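Long-range contacts in ATP-dependent DNA helicase (Mycobacterium smegmatis, PDB 5V9X), which uses ATP to track 3'-to-5' along single-stranded DNA and unwind RNA:DNA hybrids: residues T98-V103 and V185-D191; I762-V766 and Y836-I842. All coordinates share one frame; numbering follows the deposited sequence.

After strand 64-68 and helix 75-88, the chain enters strand 100-103, then runs through 81 residues that include strands 140-143 and 162-165 before returning alongside it at 185-191, whose strand is 187-191. Contact 1 closes this loop and joins two neighbouring strands of the parallel sheet in the first RecA-like domain. The chain then builds most of a second parallel sheet, passes through a largely helical region and most of a mixed sheet, and reaches contact 2 near its C terminus, where helix 838-849 returns against helix 759-769 after 69 mostly helical residues. The loops lie in series, neither nesting nor crossing, the contact centres about 41 Å apart, one in the motor core and the other in the DEAD/H-associated region.

Contact 1: residues T98-V103 and V185-D191; sequences TQVLYV and VRTVIVD
Ile189 pushes its branched side chain between Val100 and Tyr102 of the adjacent strand. Its CG2 meets Tyr102 CD2 at 3.8 Å, while the ethyl branch reaches the other way, bringing CD1 to 4.3 Å from Val100 CG1. Ala79, Phe80 and Ala83 of helix 75-88 pack over this side, where small alanines suit the close approach of helix to sheet. On the reverse face Leu101 supplies the bump: its CB settles in the notch between Val185 and Val188, 4.2 Å from Val188 CG2.

The strands run parallel, in the middle of the first RecA-like sheet of a superfamily 2 helicase, and Asp191 stands at the end of 185-191 in the place expected of the motif II (Walker B) aspartate, its side chain about 3 Å from the bound magnesium ion. Staggered backbone bonds set the register: Ile189 N donates to Leu101 O at 2.8 Å, and Val103 N to Ile189 O. Branched valines and isoleucine suit such extended strands.

With chi1 at 170° the Tyr102 ring swings away from its own amide nitrogen and reaches along the sheet to the aspartate. Tyr102 OH gives a 2.7 Å hydrogen bond to Asp191 OD2, arriving on the anti side, 27° out of the plane of a carboxylate almost perpendicular to the ring (88°). Tyrosine suits the place: its ring carbons pack on Ile189 and its hydroxyl serves the acid beside the metal. At the opposite end Gln99 O accepts from Arg186 N at 2.9 Å and weakly from Thr187 N, while Gln99 OE1 lies over one face of the Arg186 guanidinium.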
loop_
_atom_site.group_PDB
_atom_site.type_symbol
_atom_site.label_atom_id
_atom_site.label_comp_id
_atom_site.label_asym_id
_atom_site.label_seq_id
_atom_site.Cartn_x
_atom_site.Cartn_y
_atom_site.Cartn_z
ATOM N N THR A 98 -22.124 7.217 -20.398
ATOM C CA THR A 98 -21.705 7.044 -19.012
ATOM C C THR A 98 -21.576 8.401 -18.330
ATOM O O THR A 98 -20.816 9.263 -18.780
ATOM C CB THR A 98 -20.386 6.278 -18.951
ATOM O OG1 THR A 98 -20.539 5.006 -19.596
ATOM C CG2 THR A 98 -19.974 6.057 -17.506
ATOM N N GLN A 99 -22.325 8.587 -17.242
ATOM C CA GLN A 99 -22.440 9.870 -16.558
ATOM C C GLN A 99 -21.598 9.962 -15.294
ATOM O O GLN A 99 -21.029 11.021 -15.012
ATOM C CB GLN A 99 -23.904 10.146 -16.204
ATOM C CG GLN A 99 -24.806 10.376 -17.408
ATOM C CD GLN A 99 -24.676 11.775 -17.976
ATOM O OE1 GLN A 99 -24.867 12.766 -17.268
ATOM N NE2 GLN A 99 -24.347 11.864 -19.261
ATOM N N VAL A 100 -21.514 8.883 -14.519
ATOM C CA VAL A 100 -20.751 8.849 -13.278
ATOM C C VAL A 100 -19.670 7.787 -13.408
ATOM O O VAL A 100 -19.927 6.688 -13.908
ATOM C CB VAL A 100 -21.659 8.566 -12.061
ATOM C CG1 VAL A 100 -20.834 8.443 -10.787
ATOM C CG2 VAL A 100 -22.710 9.658 -11.917
ATOM N N LEU A 101 -18.460 8.118 -12.962
ATOM C CA LEU A 101 -17.329 7.195 -12.990
ATOM C C LEU A 101 -16.804 7.027 -11.570
ATOM O O LEU A 101 -16.241 7.963 -10.993
ATOM C CB LEU A 101 -16.228 7.697 -13.923
ATOM C CG LEU A 101 -14.995 6.792 -14.035
ATOM C CD1 LEU A 101 -15.355 5.457 -14.668
ATOM C CD2 LEU A 101 -13.885 7.475 -14.814
ATOM N N TYR A 102 -16.990 5.836 -11.010
ATOM C CA TYR A 102 -16.455 5.485 -9.702
ATOM C C TYR A 102 -15.227 4.606 -9.893
ATOM O O TYR A 102 -15.280 3.611 -10.623
ATOM C CB TYR A 102 -17.513 4.764 -8.863
ATOM C CG TYR A 102 -16.991 4.144 -7.583
ATOM C CD1 TYR A 102 -16.394 2.889 -7.591
ATOM C CD2 TYR A 102 -17.114 4.801 -6.366
ATOM C CE1 TYR A 102 -15.919 2.317 -6.433
ATOM C CE2 TYR A 102 -16.645 4.230 -5.199
ATOM C CZ TYR A 102 -16.044 2.986 -5.239
ATOM O OH TYR A 102 -15.570 2.400 -4.087
ATOM N N VAL A 103 -14.128 4.966 -9.232
ATOM C CA VAL A 103 -12.870 4.234 -9.329
ATOM C C VAL A 103 -12.514 3.689 -7.954
ATOM O O VAL A 103 -12.451 4.447 -6.977
ATOM C CB VAL A 103 -11.733 5.119 -9.872
ATOM C CG1 VAL A 103 -10.437 4.329 -9.943
ATOM C CG2 VAL A 103 -12.097 5.675 -11.240
ATOM N N VAL A 185 -18.966 11.879 -19.235
ATOM C CA VAL A 185 -18.791 11.773 -17.791
ATOM C C VAL A 185 -18.790 13.157 -17.163
ATOM O O VAL A 185 -18.044 14.051 -17.582
ATOM C CB VAL A 185 -17.498 11.011 -17.464
ATOM C CG1 VAL A 185 -17.131 11.189 -15.996
ATOM C CG2 VAL A 185 -17.653 9.535 -17.794
ATOM N N ARG A 186 -19.637 13.340 -16.149
ATOM C CA ARG A 186 -19.715 14.589 -15.402
ATOM C C ARG A 186 -19.126 14.503 -14.003
ATOM O O ARG A 186 -18.634 15.511 -13.494
ATOM C CB ARG A 186 -21.173 15.056 -15.297
ATOM C CG ARG A 186 -21.811 15.409 -16.633
ATOM C CD ARG A 186 -23.230 15.934 -16.461
ATOM N NE ARG A 186 -23.834 16.294 -17.742
ATOM C CZ ARG A 186 -25.080 16.736 -17.887
ATOM N NH1 ARG A 186 -25.868 16.875 -16.829
ATOM N NH2 ARG A 186 -25.539 17.039 -19.093
ATOM N N THR A 187 -19.162 13.332 -13.372
ATOM C CA THR A 187 -18.649 13.142 -12.024
ATOM C C THR A 187 -17.632 12.010 -12.022
ATOM O O THR A 187 -17.792 11.018 -12.739
ATOM C CB THR A 187 -19.786 12.828 -11.034
ATOM O OG1 THR A 187 -20.764 13.876 -11.070
ATOM C CG2 THR A 187 -19.256 12.690 -9.611
ATOM N N VAL A 188 -16.580 12.171 -11.222
ATOM C CA VAL A 188 -15.572 11.138 -11.017
ATOM C C VAL A 188 -15.364 10.973 -9.519
ATOM O O VAL A 188 -14.915 11.907 -8.844
ATOM C CB VAL A 188 -14.242 11.475 -11.713
ATOM C CG1 VAL A 188 -13.161 10.499 -11.278
ATOM C CG2 VAL A 188 -14.413 11.439 -13.223
ATOM N N ILE A 189 -15.688 9.791 -9.003
ATOM C CA ILE A 189 -15.490 9.457 -7.599
ATOM C C ILE A 189 -14.241 8.595 -7.489
ATOM O O ILE A 189 -14.127 7.567 -8.169
ATOM C CB ILE A 189 -16.715 8.729 -7.017
ATOM C CG1 ILE A 189 -17.991 9.534 -7.271
ATOM C CG2 ILE A 189 -16.528 8.476 -5.527
ATOM C CD1 ILE A 189 -19.249 8.854 -6.773
ATOM N N VAL A 190 -13.301 9.014 -6.650
ATOM C CA VAL A 190 -12.084 8.263 -6.381
ATOM C C VAL A 190 -12.157 7.824 -4.926
ATOM O O VAL A 190 -11.801 8.580 -4.015
ATOM C CB VAL A 190 -10.819 9.080 -6.666
ATOM C CG1 VAL A 190 -9.577 8.279 -6.299
ATOM C CG2 VAL A 190 -10.774 9.489 -8.130
ATOM N N ASP A 191 -12.631 6.601 -4.708
ATOM C CA ASP A 191 -12.774 6.058 -3.365
ATOM C C ASP A 191 -11.431 5.556 -2.852
ATOM O O ASP A 191 -10.597 5.065 -3.617
ATOM C CB ASP A 191 -13.793 4.922 -3.362
ATOM C CG ASP A 191 -14.471 4.746 -2.023
ATOM O OD1 ASP A 191 -13.912 5.201 -1.003
ATOM O OD2 ASP A 191 -15.567 4.149 -1.993
#

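Contact 2: residues I762-V766 and Y836-I842; sequences IEPIV and YDVPALI
Ile762 and Leu841 cross at about a right angle, with Ile762 CG2 pressed onto Leu841 CD2 at 3.5 Å. With chi1 at -75°, the CG2 methyl of Ile762 lies anti to the backbone N and also meets Ile842 CG1 (4.0 Å) and Val838 CG1 (4.3 Å), so one beta branch serves three residues of the facing helix. The longer branch of Ile762 ends in CD1, which rests against the same leucine, whose forked end suits packing against both branches.

One turn further on, Val766 slides past Tyr836 in the opposite direction, its CG1 lying 4.0 Å from ring atom CD2. Pro712 of helix 707-725 touches both residues, tying a third helix into the contact. Next to Tyr836, Asp837 is the N-cap of helix 838-849, and its OD1 takes a weak bond from Ala840 N; a short acid suits that place because it can accept from the first turn.

Glu763, at the exposed border, extends across Val838 nearly perpendicularly and across Ile842 obliquely, leaving its OE1 3.6 Å from Ile842 CD1.

The axes of 762-766 and 838-842 cross at 133° and come no nearer than 10.4 Å, a spacing that large aliphatic side chains can bridge. Held by apolar packing with no polar pairing between the segments, this junction within the DEAD/H-associated region depends on shape and on hiding hydrocarbon from water, with the charged glutamate kept at its margin.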
loop_
_atom_site.group_PDB
_atom_site.type_symbol
_atom_site.label_atom_id
_atom_site.label_comp_id
_atom_site.label_asym_id
_atom_site.label_seq_id
_atom_site.Cartn_x
_atom_site.Cartn_y
_atom_site.Cartn_z
ATOM N N ILE A 762 26.208 12.668 4.519
ATOM C CA ILE A 762 25.291 11.571 4.213
ATOM C C ILE A 762 24.852 11.616 2.754
ATOM O O ILE A 762 25.129 10.693 1.980
ATOM C CB ILE A 762 24.078 11.607 5.158
ATOM C CG1 ILE A 762 24.479 11.109 6.547
ATOM C CG2 ILE A 762 22.941 10.776 4.596
ATOM C CD1 ILE A 762 24.834 9.642 6.590
ATOM N N GLU A 763 24.152 12.683 2.365
ATOM C CA GLU A 763 23.510 12.718 1.052
ATOM C C GLU A 763 24.473 12.506 -0.115
ATOM O O GLU A 763 24.091 11.803 -1.067
ATOM C CB GLU A 763 22.735 14.033 0.895
ATOM C CG GLU A 763 22.055 14.195 -0.452
ATOM C CD GLU A 763 20.818 15.069 -0.384
ATOM O OE1 GLU A 763 20.247 15.204 0.720
ATOM O OE2 GLU A 763 20.415 15.619 -1.431
ATOM N N PRO A 764 25.697 13.051 -0.121
ATOM C CA PRO A 764 26.608 12.721 -1.231
ATOM C C PRO A 764 26.994 11.253 -1.271
ATOM O O PRO A 764 27.028 10.659 -2.356
ATOM C CB PRO A 764 27.823 13.620 -0.965
ATOM C CG PRO A 764 27.305 14.722 -0.123
ATOM C CD PRO A 764 26.262 14.100 0.744
ATOM N N ILE A 765 27.287 10.655 -0.114
ATOM C CA ILE A 765 27.674 9.244 -0.068
ATOM C C ILE A 765 26.574 8.368 -0.653
ATOM O O ILE A 765 26.824 7.521 -1.520
ATOM C CB ILE A 765 28.012 8.829 1.376
ATOM C CG1 ILE A 765 29.342 9.438 1.820
ATOM C CG2 ILE A 765 28.039 7.312 1.507
ATOM C CD1 ILE A 765 29.646 9.222 3.287
ATOM N N VAL A 766 25.338 8.559 -0.184
ATOM C CA VAL A 766 24.221 7.746 -0.658
ATOM C C VAL A 766 24.053 7.894 -2.165
ATOM O O VAL A 766 23.727 6.928 -2.867
ATOM C CB VAL A 766 22.933 8.119 0.102
ATOM C CG1 VAL A 766 21.728 7.434 -0.515
ATOM C CG2 VAL A 766 23.060 7.740 1.569
ATOM N N TYR A 836 14.177 5.315 0.020
ATOM C CA TYR A 836 14.940 5.880 1.120
ATOM C C TYR A 836 14.222 7.097 1.700
ATOM O O TYR A 836 13.279 7.642 1.118
ATOM C CB TYR A 836 16.343 6.285 0.664
ATOM C CG TYR A 836 17.217 5.156 0.155
ATOM C CD1 TYR A 836 16.975 3.835 0.514
ATOM C CD2 TYR A 836 18.293 5.417 -0.686
ATOM C CE1 TYR A 836 17.778 2.809 0.048
ATOM C CE2 TYR A 836 19.099 4.398 -1.158
ATOM C CZ TYR A 836 18.839 3.097 -0.788
ATOM O OH TYR A 836 19.643 2.083 -1.260
ATOM N N ASP A 837 14.691 7.523 2.875
ATOM C CA ASP A 837 14.273 8.772 3.513
ATOM C C ASP A 837 15.557 9.451 3.980
ATOM O O ASP A 837 15.954 9.332 5.141
ATOM C CB ASP A 837 13.293 8.523 4.664
ATOM C CG ASP A 837 12.739 9.810 5.254
ATOM O OD1 ASP A 837 13.091 10.903 4.761
ATOM O OD2 ASP A 837 11.950 9.727 6.221
ATOM N N VAL A 838 16.209 10.157 3.061
ATOM C CA VAL A 838 17.501 10.788 3.333
ATOM C C VAL A 838 17.347 11.952 4.310
ATOM O O VAL A 838 18.165 12.070 5.233
ATOM C CB VAL A 838 18.187 11.227 2.029
ATOM C CG1 VAL A 838 19.486 11.954 2.331
ATOM C CG2 VAL A 838 18.448 10.021 1.137
ATOM N N PRO A 839 16.346 12.838 4.164
ATOM C CA PRO A 839 16.142 13.862 5.207
ATOM C C PRO A 839 16.046 13.296 6.616
ATOM O O PRO A 839 16.554 13.918 7.558
ATOM C CB PRO A 839 14.836 14.535 4.771
ATOM C CG PRO A 839 14.867 14.445 3.304
ATOM C CD PRO A 839 15.488 13.105 2.993
ATOM N N ALA A 840 15.418 12.132 6.790
ATOM C CA ALA A 840 15.379 11.520 8.114
ATOM C C ALA A 840 16.757 11.024 8.533
ATOM O O ALA A 840 17.152 11.180 9.694
ATOM C CB ALA A 840 14.366 10.378 8.144
ATOM N N LEU A 841 17.503 10.421 7.604
ATOM C CA LEU A 841 18.856 9.981 7.923
ATOM C C LEU A 841 19.759 11.158 8.262
ATOM O O LEU A 841 20.646 11.035 9.114
ATOM C CB LEU A 841 19.439 9.181 6.759
ATOM C CG LEU A 841 20.852 8.620 6.952
ATOM C CD1 LEU A 841 20.911 7.717 8.174
ATOM C CD2 LEU A 841 21.315 7.868 5.714
ATOM N N ILE A 842 19.541 12.307 7.621
ATOM C CA ILE A 842 20.388 13.469 7.868
ATOM C C ILE A 842 20.146 14.023 9.267
ATOM O O ILE A 842 21.088 14.235 10.038
ATOM C CB ILE A 842 20.162 14.538 6.785
ATOM C CG1 ILE A 842 20.825 14.105 5.474
ATOM C CG2 ILE A 842 20.693 15.884 7.241
ATOM C CD1 ILE A 842 20.407 14.925 4.277
#